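Dihydroorotase (PDB 6L0A) catalyses the reversible, zinc-dependent ring closure of N-carbamoyl-L-aspartate to (S)-dihydroorotate, the third step of de novo pyrimidine synthesis in yeast. Local coordinates at residues Val35-Ile40 and Lys67-Met72; Gln45-Thr50 and Ser73-Lys78; Leu84-Ala89 and Gln128-Val133; Asn173-Leu178 and Phe311-Asp316. All blocks are in the same frame, centred on the assembly; numbering follows the deposited sequence.

Interaction 1: Val35-Ile40 and Lys67-Met72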
# COMPACT_ATOMS: atom_id res chain seq x y z
N VAL C 35 -18.31 9.29 -22.42
CA VAL C 35 -18.02 8.00 -23.06
C VAL C 35 -19.26 7.55 -23.83
O VAL C 35 -20.35 7.44 -23.27
CB VAL C 35 -17.62 6.94 -22.02
CG1 VAL C 35 -17.59 5.56 -22.64
CG2 VAL C 35 -16.27 7.31 -21.40
N SER C 36 -19.06 7.26 -25.12
CA SER C 36 -20.14 6.78 -25.98
C SER C 36 -20.26 5.26 -25.98
O SER C 36 -21.38 4.73 -25.98
CB SER C 36 -19.91 7.28 -27.42
OG SER C 36 -20.82 6.65 -28.30
N ILE C 37 -19.12 4.57 -25.96
CA ILE C 37 -19.03 3.12 -26.10
C ILE C 37 -18.36 2.56 -24.85
O ILE C 37 -17.30 3.04 -24.46
CB ILE C 37 -18.22 2.72 -27.35
CG1 ILE C 37 -18.85 3.29 -28.63
CG2 ILE C 37 -18.08 1.21 -27.45
CD1 ILE C 37 -17.83 3.53 -29.73
N ALA C 38 -18.98 1.55 -24.23
CA ALA C 38 -18.46 0.94 -23.01
C ALA C 38 -18.35 -0.57 -23.17
O ALA C 38 -19.30 -1.22 -23.61
CB ALA C 38 -19.38 1.25 -21.82
N TYR C 39 -17.20 -1.13 -22.79
CA TYR C 39 -17.02 -2.58 -22.73
C TYR C 39 -17.25 -3.01 -21.28
O TYR C 39 -16.48 -2.62 -20.40
CB TYR C 39 -15.64 -2.98 -23.20
CG TYR C 39 -15.40 -4.48 -23.29
CD1 TYR C 39 -16.12 -5.26 -24.17
CD2 TYR C 39 -14.43 -5.10 -22.51
CE1 TYR C 39 -15.89 -6.65 -24.28
CE2 TYR C 39 -14.19 -6.47 -22.60
CZ TYR C 39 -14.93 -7.23 -23.50
OH TYR C 39 -14.70 -8.59 -23.62
N ILE C 40 -18.28 -3.81 -21.05
CA ILE C 40 -18.83 -4.07 -19.72
C ILE C 40 -18.21 -5.34 -19.15
O ILE C 40 -18.34 -6.43 -19.72
CB ILE C 40 -20.36 -4.20 -19.77
CG1 ILE C 40 -20.97 -2.91 -20.32
CG2 ILE C 40 -20.93 -4.56 -18.40
CD1 ILE C 40 -20.79 -1.68 -19.38
N LYS C 67 -28.62 5.89 -24.93
CA LYS C 67 -27.69 6.43 -25.91
C LYS C 67 -26.28 5.86 -25.79
O LYS C 67 -25.40 6.26 -26.55
CB LYS C 67 -27.64 7.96 -25.80
CG LYS C 67 -29.02 8.61 -25.89
CD LYS C 67 -28.94 10.13 -25.81
CE LYS C 67 -30.34 10.74 -25.76
NZ LYS C 67 -30.31 12.23 -25.80
N THR C 68 -26.05 4.94 -24.85
CA THR C 68 -24.74 4.33 -24.65
C THR C 68 -24.65 3.02 -25.41
O THR C 68 -25.59 2.22 -25.41
CB THR C 68 -24.50 4.11 -23.16
OG1 THR C 68 -24.53 5.38 -22.50
CG2 THR C 68 -23.16 3.45 -22.91
N THR C 69 -23.52 2.80 -26.08
CA THR C 69 -23.28 1.58 -26.83
C THR C 69 -22.56 0.59 -25.93
O THR C 69 -21.47 0.88 -25.45
CB THR C 69 -22.45 1.88 -28.07
OG1 THR C 69 -23.22 2.74 -28.94
CG2 THR C 69 -22.05 0.60 -28.80
N PHE C 70 -23.17 -0.58 -25.71
CA PHE C 70 -22.69 -1.55 -24.74
C PHE C 70 -22.10 -2.75 -25.46
O PHE C 70 -22.80 -3.42 -26.23
CB PHE C 70 -23.82 -2.00 -23.82
CG PHE C 70 -24.26 -0.95 -22.85
CD1 PHE C 70 -23.43 -0.57 -21.81
CD2 PHE C 70 -25.49 -0.33 -22.99
CE1 PHE C 70 -23.81 0.41 -20.91
CE2 PHE C 70 -25.89 0.67 -22.10
CZ PHE C 70 -25.05 1.03 -21.06
N LEU C 71 -20.83 -3.03 -25.21
CA LEU C 71 -20.16 -4.25 -25.67
C LEU C 71 -19.97 -5.15 -24.46
O LEU C 71 -19.48 -4.69 -23.42
CB LEU C 71 -18.82 -3.93 -26.32
CG LEU C 71 -18.82 -2.87 -27.42
CD1 LEU C 71 -17.38 -2.59 -27.88
CD2 LEU C 71 -19.72 -3.28 -28.59
N MET C 72 -20.35 -6.42 -24.58
CA MET C 72 -20.52 -7.30 -23.43
C MET C 72 -19.45 -8.38 -23.42
O MET C 72 -18.81 -8.67 -24.44
CB MET C 72 -21.91 -7.93 -23.44
CG MET C 72 -23.06 -6.92 -23.59
SD MET C 72 -23.16 -5.70 -22.25
CE MET C 72 -23.53 -6.74 -20.84
O HOH W 1 -23.06 7.32 -23.78
O HOH W 2 -23.34 5.34 -28.20
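Strands 37-40 and 69-71 pair in parallel, buried in the barrel wall, with strand 11-15 on the other flank of 37-40. Four backbone bonds set the register: T69 N to S36 O (2.9 Å), A38 N to T69 O, L71 N to A38 O, and I40 N to L71 O (2.8 Å). All four are close to straight, with N-H...O angles of 167° or more. The strand axes are inclined by 28°, and helix 51-64 joins them in a beta-alpha-beta crossover, the repeating unit of the TIM barrel to which the amidohydrolase family belongs. I37, Y39, T69 and L71 share one face of the sheet. There Y39 CG stands anti to the backbone N (chi1 -175°), and the ring crosses the L71 side chain at about a right angle, L71 CB meeting its edge at CD1 (3.7 Å) in the ring plane. I37 CG2 reaches L71 CD1 at 3.9 Å. The Y39 hydroxyl is hydrogen-bonded to N135 on strand 133-136; an alanine here would probably leave N135 OD1 without this mate and open a gap beside L71. The opposite face carries A38 and F70, which touches helices 20-32 and 51-64 and takes T68 CG2 over one ring face. I40 CG1 lies 3.7 Å from F70 CD1, and a bend at chi2 puts M72 SD 4.0 Å from I40 CB. One water links V35 O to T68 OG1; another joins S36 OG, K67 O and T69 OG1, which is also hydrogen-bonded to A320 N.

Interaction 2: Gln45-Thr50 and Ser73-Lys78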
# COMPACT_ATOMS: atom_id res chain seq x y z
N GLN C 45 -21.84 -11.28 -9.24
CA GLN C 45 -22.14 -12.41 -8.36
C GLN C 45 -23.52 -12.93 -8.72
O GLN C 45 -24.52 -12.25 -8.45
CB GLN C 45 -22.10 -12.00 -6.89
CG GLN C 45 -20.72 -11.61 -6.36
CD GLN C 45 -20.73 -11.45 -4.84
OE1 GLN C 45 -21.67 -11.89 -4.16
NE2 GLN C 45 -19.69 -10.83 -4.30
N PRO C 46 -23.64 -14.10 -9.37
CA PRO C 46 -22.55 -14.92 -9.90
C PRO C 46 -21.97 -14.28 -11.15
O PRO C 46 -22.61 -13.38 -11.70
CB PRO C 46 -23.24 -16.25 -10.24
CG PRO C 46 -24.62 -16.14 -9.70
CD PRO C 46 -24.95 -14.71 -9.66
N PRO C 47 -20.79 -14.73 -11.57
CA PRO C 47 -20.18 -14.18 -12.78
C PRO C 47 -21.04 -14.46 -14.00
O PRO C 47 -21.79 -15.45 -14.05
CB PRO C 47 -18.84 -14.92 -12.88
CG PRO C 47 -19.01 -16.15 -12.01
CD PRO C 47 -19.93 -15.73 -10.91
N ILE C 48 -20.91 -13.60 -15.00
CA ILE C 48 -21.68 -13.77 -16.24
C ILE C 48 -21.04 -14.88 -17.06
O ILE C 48 -20.00 -14.68 -17.70
CB ILE C 48 -21.74 -12.48 -17.05
CG1 ILE C 48 -22.22 -11.32 -16.18
CG2 ILE C 48 -22.64 -12.71 -18.26
CD1 ILE C 48 -22.31 -10.02 -16.96
N THR C 49 -21.69 -16.05 -17.09
CA THR C 49 -21.17 -17.19 -17.83
C THR C 49 -22.24 -17.88 -18.67
O THR C 49 -22.01 -18.99 -19.16
CB THR C 49 -20.55 -18.22 -16.88
OG1 THR C 49 -21.59 -18.78 -16.04
CG2 THR C 49 -19.49 -17.57 -15.99
N THR C 50 -23.42 -17.27 -18.82
CA THR C 50 -24.49 -17.89 -19.59
C THR C 50 -25.09 -16.88 -20.56
O THR C 50 -25.07 -15.66 -20.34
CB THR C 50 -25.59 -18.46 -18.68
OG1 THR C 50 -26.20 -17.40 -17.93
CG2 THR C 50 -25.01 -19.52 -17.73
N SER C 73 -19.27 -9.01 -22.25
CA SER C 73 -18.27 -10.06 -22.11
C SER C 73 -18.78 -11.20 -21.24
O SER C 73 -19.70 -11.05 -20.43
CB SER C 73 -16.97 -9.52 -21.49
OG SER C 73 -17.24 -8.99 -20.20
N PHE C 74 -18.15 -12.35 -21.43
CA PHE C 74 -18.22 -13.47 -20.51
C PHE C 74 -17.03 -13.44 -19.55
O PHE C 74 -15.96 -12.93 -19.86
CB PHE C 74 -18.21 -14.81 -21.25
CG PHE C 74 -19.55 -15.25 -21.80
CD1 PHE C 74 -20.74 -14.81 -21.23
CD2 PHE C 74 -19.60 -16.13 -22.87
CE1 PHE C 74 -21.97 -15.25 -21.74
CE2 PHE C 74 -20.81 -16.56 -23.39
CZ PHE C 74 -22.00 -16.12 -22.83
N TYR C 75 -17.24 -14.03 -18.38
CA TYR C 75 -16.20 -14.26 -17.39
C TYR C 75 -15.56 -15.62 -17.65
O TYR C 75 -16.28 -16.61 -17.84
CB TYR C 75 -16.87 -14.21 -16.02
CG TYR C 75 -16.07 -14.35 -14.75
CD1 TYR C 75 -15.60 -15.59 -14.33
CD2 TYR C 75 -15.89 -13.26 -13.91
CE1 TYR C 75 -14.93 -15.72 -13.12
CE2 TYR C 75 -15.23 -13.38 -12.70
CZ TYR C 75 -14.74 -14.60 -12.31
OH TYR C 75 -14.09 -14.71 -11.11
N LEU C 76 -14.23 -15.69 -17.69
CA LEU C 76 -13.57 -16.96 -18.01
C LEU C 76 -13.68 -17.89 -16.80
O LEU C 76 -12.97 -17.73 -15.81
CB LEU C 76 -12.12 -16.73 -18.41
CG LEU C 76 -11.38 -17.97 -18.97
CD1 LEU C 76 -12.02 -18.43 -20.25
CD2 LEU C 76 -9.90 -17.70 -19.21
N SER C 77 -14.58 -18.87 -16.87
CA SER C 77 -14.85 -19.70 -15.70
C SER C 77 -14.82 -21.17 -16.07
O SER C 77 -14.84 -21.55 -17.24
CB SER C 77 -16.21 -19.35 -15.06
OG SER C 77 -17.26 -20.12 -15.59
N LYS C 78 -14.75 -21.99 -15.02
CA LYS C 78 -14.80 -23.44 -15.18
C LYS C 78 -16.00 -23.91 -15.98
O LYS C 78 -15.92 -24.94 -16.65
CB LYS C 78 -14.86 -24.10 -13.79
CG LYS C 78 -13.60 -24.04 -12.97
CD LYS C 78 -13.87 -24.68 -11.62
CE LYS C 78 -13.90 -23.63 -10.54
NZ LYS C 78 -12.63 -22.87 -10.57
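P47 lays its CB over one face of the Y75 ring, 3.5 Å from the ring centroid and 17° off the normal, a CH-pi contact displaced toward CG (3.4 Å from P47 CB). The two side chains meet obliquely. Y75 CG stands anti to the backbone N (chi1 -178°), and the CA-CB bond points toward 45-50. Its hydroxyl bonds N107 O, the ring also meets that of Y100, and the side chain lies about 9 Å from the bound malate. Next to this pair, Y75 N donates to I48 O at 2.9 Å, nearly straight at 172°. F74 turns differently: its side chain crosses that of I48 at about a right angle, with I48 CG2 4.1 Å from F74 CD1, and the edge of its ring at CE1 approaches T50 O (3.4 Å) near the ring plane. T49 directs its methyl CG2 at S77 OG, 3.4 Å away, while that hydroxyl group bonds D79 N. T50 is the N-cap of helix 51-64. The arrangement is that of two successive beta-to-alpha loops of a TIM barrel packed together at the C-terminal ends of the strands, the end that carries the zinc site.

Interaction 3: Leu84-Ala89 and Gln128-Val133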
# COMPACT_ATOMS: atom_id res chain seq x y z
N LEU C 84 -20.69 -22.87 -26.12
CA LEU C 84 -21.30 -21.64 -25.64
C LEU C 84 -20.60 -20.41 -26.21
O LEU C 84 -21.25 -19.39 -26.49
CB LEU C 84 -21.28 -21.60 -24.12
CG LEU C 84 -21.71 -20.28 -23.48
CD1 LEU C 84 -23.10 -19.86 -23.98
CD2 LEU C 84 -21.68 -20.36 -21.97
N ILE C 85 -19.28 -20.48 -26.39
CA ILE C 85 -18.56 -19.40 -27.05
C ILE C 85 -19.07 -19.19 -28.47
O ILE C 85 -19.37 -18.07 -28.89
CB ILE C 85 -17.04 -19.69 -27.04
CG1 ILE C 85 -16.51 -19.77 -25.61
CG2 ILE C 85 -16.29 -18.67 -27.89
CD1 ILE C 85 -16.54 -18.43 -24.86
N HIS C 86 -19.17 -20.29 -29.24
CA HIS C 86 -19.70 -20.20 -30.60
C HIS C 86 -21.13 -19.66 -30.60
O HIS C 86 -21.48 -18.79 -31.41
CB HIS C 86 -19.64 -21.57 -31.27
CG HIS C 86 -18.25 -22.01 -31.63
ND1 HIS C 86 -17.50 -21.40 -32.61
CD2 HIS C 86 -17.48 -23.01 -31.14
CE1 HIS C 86 -16.33 -22.00 -32.70
NE2 HIS C 86 -16.29 -22.98 -31.82
N GLU C 87 -21.97 -20.17 -29.70
CA GLU C 87 -23.36 -19.75 -29.63
C GLU C 87 -23.48 -18.26 -29.32
O GLU C 87 -24.19 -17.52 -30.01
CB GLU C 87 -24.09 -20.58 -28.58
CG GLU C 87 -25.55 -20.24 -28.40
CD GLU C 87 -26.24 -21.11 -27.37
OE1 GLU C 87 -25.78 -21.13 -26.20
OE2 GLU C 87 -27.24 -21.78 -27.71
N ALA C 88 -22.78 -17.80 -28.27
CA ALA C 88 -22.85 -16.39 -27.89
C ALA C 88 -22.29 -15.49 -28.98
O ALA C 88 -22.82 -14.40 -29.24
CB ALA C 88 -22.10 -16.16 -26.58
N ALA C 89 -21.21 -15.93 -29.63
CA ALA C 89 -20.59 -15.12 -30.68
C ALA C 89 -21.53 -14.95 -31.86
O ALA C 89 -21.70 -13.84 -32.38
CB ALA C 89 -19.28 -15.76 -31.12
N GLN C 128 -10.79 -17.69 -30.85
CA GLN C 128 -9.99 -17.30 -32.01
C GLN C 128 -10.79 -17.46 -33.30
O GLN C 128 -10.77 -16.58 -34.17
CB GLN C 128 -8.71 -18.14 -32.05
CG GLN C 128 -7.70 -17.73 -33.12
CD GLN C 128 -6.37 -18.46 -32.99
OE1 GLN C 128 -5.30 -17.83 -32.92
NE2 GLN C 128 -6.42 -19.79 -32.95
N GLU C 129 -11.52 -18.57 -33.42
CA GLU C 129 -12.32 -18.78 -34.62
C GLU C 129 -13.45 -17.76 -34.74
O GLU C 129 -13.88 -17.46 -35.86
CB GLU C 129 -12.90 -20.20 -34.60
CG GLU C 129 -11.87 -21.29 -34.76
CD GLU C 129 -12.43 -22.66 -34.42
OE1 GLU C 129 -13.62 -22.74 -34.04
OE2 GLU C 129 -11.68 -23.65 -34.53
N GLU C 130 -13.93 -17.22 -33.63
CA GLU C 130 -15.05 -16.29 -33.66
C GLU C 130 -14.61 -14.83 -33.63
O GLU C 130 -15.47 -13.94 -33.60
CB GLU C 130 -16.01 -16.57 -32.50
CG GLU C 130 -16.66 -17.95 -32.51
CD GLU C 130 -17.75 -18.11 -33.56
OE1 GLU C 130 -18.05 -17.14 -34.29
OE2 GLU C 130 -18.32 -19.22 -33.65
N ASN C 131 -13.30 -14.57 -33.65
CA ASN C 131 -12.75 -13.21 -33.63
C ASN C 131 -13.20 -12.45 -32.38
O ASN C 131 -13.51 -11.25 -32.44
CB ASN C 131 -13.11 -12.44 -34.90
CG ASN C 131 -12.17 -11.25 -35.14
OD1 ASN C 131 -11.07 -11.19 -34.59
ND2 ASN C 131 -12.61 -10.30 -35.97
N LEU C 132 -13.24 -13.14 -31.25
CA LEU C 132 -13.55 -12.53 -29.96
C LEU C 132 -12.25 -12.10 -29.28
O LEU C 132 -11.18 -12.66 -29.53
CB LEU C 132 -14.31 -13.50 -29.06
CG LEU C 132 -15.72 -13.97 -29.47
CD1 LEU C 132 -16.21 -15.06 -28.54
CD2 LEU C 132 -16.71 -12.79 -29.46
N VAL C 133 -12.36 -11.11 -28.39
CA VAL C 133 -11.19 -10.55 -27.71
C VAL C 133 -10.99 -11.28 -26.39
O VAL C 133 -11.95 -11.53 -25.67
CB VAL C 133 -11.37 -9.03 -27.48
CG1 VAL C 133 -10.23 -8.49 -26.61
CG2 VAL C 133 -11.47 -8.29 -28.81
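E130 OE2 accepts two donors, H86 ND1 across the contact and Q90 NE2 just beyond segment 84-89. The histidine bond is short, 2.6 Å from H86 ND1 to E130 OE2, with an N-H...O angle of 164°. It uses the anti lone pair of OE2; the oxygen itself lies 8° out of the H86 ring plane, although the ring and carboxylate planes are 67° apart. A bend at chi2 in E130 turns CD back toward helix 82-90. E129 OE1 lies in the H86 ring plane, 3.1 Å from H86 CE1, so two acidic groups line the histidine edge and would probably favour a protonated ring. This pairing bridges helices 82-90 and 121-130, consecutive helices on the outside of the TIM barrel. After the second helix, N131, with positive phi, forms a Schellman motif, and the chain then turns L132 inward toward the first helix. Beside the polar bond, A89 CB packs on E130 CB at 3.6 Å, and L132 CD1 reaches I85 CG2 at 3.7 Å and A89 CB at 4.1 Å. A leucine in place of E130 would probably leave H86 ND1 and Q90 NE2 without their shared acceptor and free the imidazole to turn.

Interaction 4: Asn173-Leu178 and Phe311-Asp316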
# COMPACT_ATOMS: atom_id res chain seq x y z
N ASN C 173 -3.70 -15.58 -33.96
CA ASN C 173 -4.74 -14.77 -34.57
C ASN C 173 -5.73 -14.22 -33.56
O ASN C 173 -6.63 -13.46 -33.94
CB ASN C 173 -5.50 -15.59 -35.62
CG ASN C 173 -4.62 -15.98 -36.79
OD1 ASN C 173 -3.82 -15.18 -37.28
ND2 ASN C 173 -4.76 -17.22 -37.25
N LEU C 174 -5.58 -14.56 -32.28
CA LEU C 174 -6.50 -14.11 -31.24
C LEU C 174 -6.16 -12.69 -30.81
O LEU C 174 -5.01 -12.39 -30.49
CB LEU C 174 -6.42 -15.07 -30.05
CG LEU C 174 -7.23 -14.80 -28.78
CD1 LEU C 174 -8.71 -14.81 -29.11
CD2 LEU C 174 -6.91 -15.82 -27.69
N LYS C 175 -7.16 -11.81 -30.81
CA LYS C 175 -6.98 -10.49 -30.22
C LYS C 175 -6.91 -10.63 -28.70
O LYS C 175 -7.79 -11.23 -28.07
CB LYS C 175 -8.13 -9.57 -30.62
CG LYS C 175 -8.05 -9.09 -32.07
CD LYS C 175 -9.08 -8.00 -32.38
CE LYS C 175 -10.45 -8.58 -32.73
NZ LYS C 175 -11.43 -7.52 -33.14
N ILE C 176 -5.83 -10.12 -28.11
CA ILE C 176 -5.59 -10.22 -26.67
C ILE C 176 -5.29 -8.84 -26.14
O ILE C 176 -4.50 -8.09 -26.73
CB ILE C 176 -4.44 -11.19 -26.35
CG1 ILE C 176 -4.73 -12.60 -26.84
CG2 ILE C 176 -4.16 -11.23 -24.84
CD1 ILE C 176 -3.52 -13.53 -26.71
N ILE C 177 -5.88 -8.49 -25.00
CA ILE C 177 -5.59 -7.22 -24.35
C ILE C 177 -5.02 -7.49 -22.97
O ILE C 177 -5.64 -8.19 -22.16
CB ILE C 177 -6.83 -6.32 -24.25
CG1 ILE C 177 -7.41 -6.02 -25.63
CG2 ILE C 177 -6.45 -5.01 -23.54
CD1 ILE C 177 -8.66 -5.18 -25.59
N LEU C 178 -3.86 -6.91 -22.70
CA LEU C 178 -3.36 -6.83 -21.34
C LEU C 178 -4.04 -5.62 -20.70
O LEU C 178 -3.65 -4.48 -20.94
CB LEU C 178 -1.84 -6.71 -21.33
CG LEU C 178 -1.15 -6.77 -19.96
CD1 LEU C 178 -1.47 -8.06 -19.20
CD2 LEU C 178 0.35 -6.60 -20.11
N PHE C 311 -9.62 -1.55 -32.73
CA PHE C 311 -9.26 -2.87 -32.20
C PHE C 311 -10.49 -3.75 -32.01
O PHE C 311 -10.46 -4.94 -32.31
CB PHE C 311 -8.50 -2.72 -30.88
CG PHE C 311 -7.89 -3.99 -30.37
CD1 PHE C 311 -6.64 -4.39 -30.80
CD2 PHE C 311 -8.56 -4.79 -29.46
CE1 PHE C 311 -6.06 -5.57 -30.34
CE2 PHE C 311 -8.00 -5.96 -29.00
CZ PHE C 311 -6.73 -6.35 -29.44
N TYR C 312 -11.57 -3.18 -31.48
CA TYR C 312 -12.79 -3.94 -31.28
C TYR C 312 -13.64 -3.99 -32.54
O TYR C 312 -14.70 -4.63 -32.54
CB TYR C 312 -13.60 -3.36 -30.12
CG TYR C 312 -13.16 -3.84 -28.75
CD1 TYR C 312 -12.14 -3.20 -28.05
CD2 TYR C 312 -13.75 -4.96 -28.16
CE1 TYR C 312 -11.73 -3.66 -26.79
CE2 TYR C 312 -13.36 -5.41 -26.92
CZ TYR C 312 -12.35 -4.77 -26.24
OH TYR C 312 -11.97 -5.25 -25.00
N GLU C 313 -13.19 -3.31 -33.59
CA GLU C 313 -13.87 -3.25 -34.89
C GLU C 313 -15.34 -2.87 -34.72
O GLU C 313 -16.25 -3.57 -35.18
CB GLU C 313 -13.70 -4.57 -35.65
CG GLU C 313 -12.22 -4.89 -35.87
CD GLU C 313 -11.97 -6.25 -36.52
OE1 GLU C 313 -12.42 -6.45 -37.67
OE2 GLU C 313 -11.34 -7.11 -35.88
N VAL C 314 -15.55 -1.75 -34.04
CA VAL C 314 -16.88 -1.21 -33.80
C VAL C 314 -17.38 -0.56 -35.09
O VAL C 314 -16.67 0.25 -35.69
CB VAL C 314 -16.85 -0.19 -32.65
CG1 VAL C 314 -18.26 0.30 -32.32
CG2 VAL C 314 -16.19 -0.79 -31.41
N LYS C 315 -18.58 -0.92 -35.50
CA LYS C 315 -19.17 -0.42 -36.73
C LYS C 315 -20.26 0.60 -36.41
O LYS C 315 -20.91 0.54 -35.36
CB LYS C 315 -19.76 -1.56 -37.57
CG LYS C 315 -18.82 -2.72 -37.80
CD LYS C 315 -17.55 -2.29 -38.53
CE LYS C 315 -16.67 -3.48 -38.88
NZ LYS C 315 -15.38 -3.08 -39.51
N ASP C 316 -20.48 1.53 -37.35
CA ASP C 316 -21.53 2.52 -37.17
C ASP C 316 -22.89 1.88 -36.90
O ASP C 316 -23.72 2.46 -36.20
CB ASP C 316 -21.61 3.43 -38.40
CG ASP C 316 -21.66 4.91 -38.04
OD1 ASP C 316 -21.51 5.74 -38.96
OD2 ASP C 316 -21.86 5.24 -36.85
O HOH W 3 -14.26 -7.90 -32.22
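A buried lysine amine, K175 NZ, is gripped at the C-terminal end of helix 300-312 by a main-chain carbonyl, a carboxylate and a water. K175 NZ donates to F311 O at 2.9 Å, in the carbonyl plane, and forms a salt bridge with E313 OE2 at 2.8 Å, meeting that oxygen on its anti side, 28° out of the carboxylate plane. A water accepts from K175 NZ at 3.0 Å and makes a weak bond to Y312 O. Carbonyls at a helix end carry partial negative charge, which would help to stabilise the ammonium group. E313 gains its place from a positive phi, as the C-prime residue of the Schellman motif that ends the helix. The contact joins the tail of this helix to strand 175-178, a parallel barrel strand of the TIM-barrel fold. The K175 and F311 side chains slide past each other in opposite directions: K175 CD lies over one ring face, 4.2 Å from its centroid, and a bend at chi3 (-84°) swings CE from there toward the helix end. I177 continues the packing, with CG1 3.4 Å from F311 CE2 and CD1 3.6 Å from Y312 CE1. The Y312 hydroxyl bonds N135 of strand 133-136.

Interactions 1 and 4 are buried and both involve barrel strands, but interaction 1 is a backbone-bonded strand pair whereas interaction 4 sets a helix end against a strand through a charged lysine. They touch where Y39 CE2 packs on Y312 OH, and share N135 as a common partner. Interaction 2, also buried, continues the strands of interaction 1 into their loops, with I40 O and S73 OG linking the two; it relies on rings and one backbone bond. Interaction 3 is partly buried, lies away from the zinc site and joins outer helices through histidine and carboxylate. F74 packs against A88 of interaction 3, while Q128 and N173 tie interaction 3 to interaction 4.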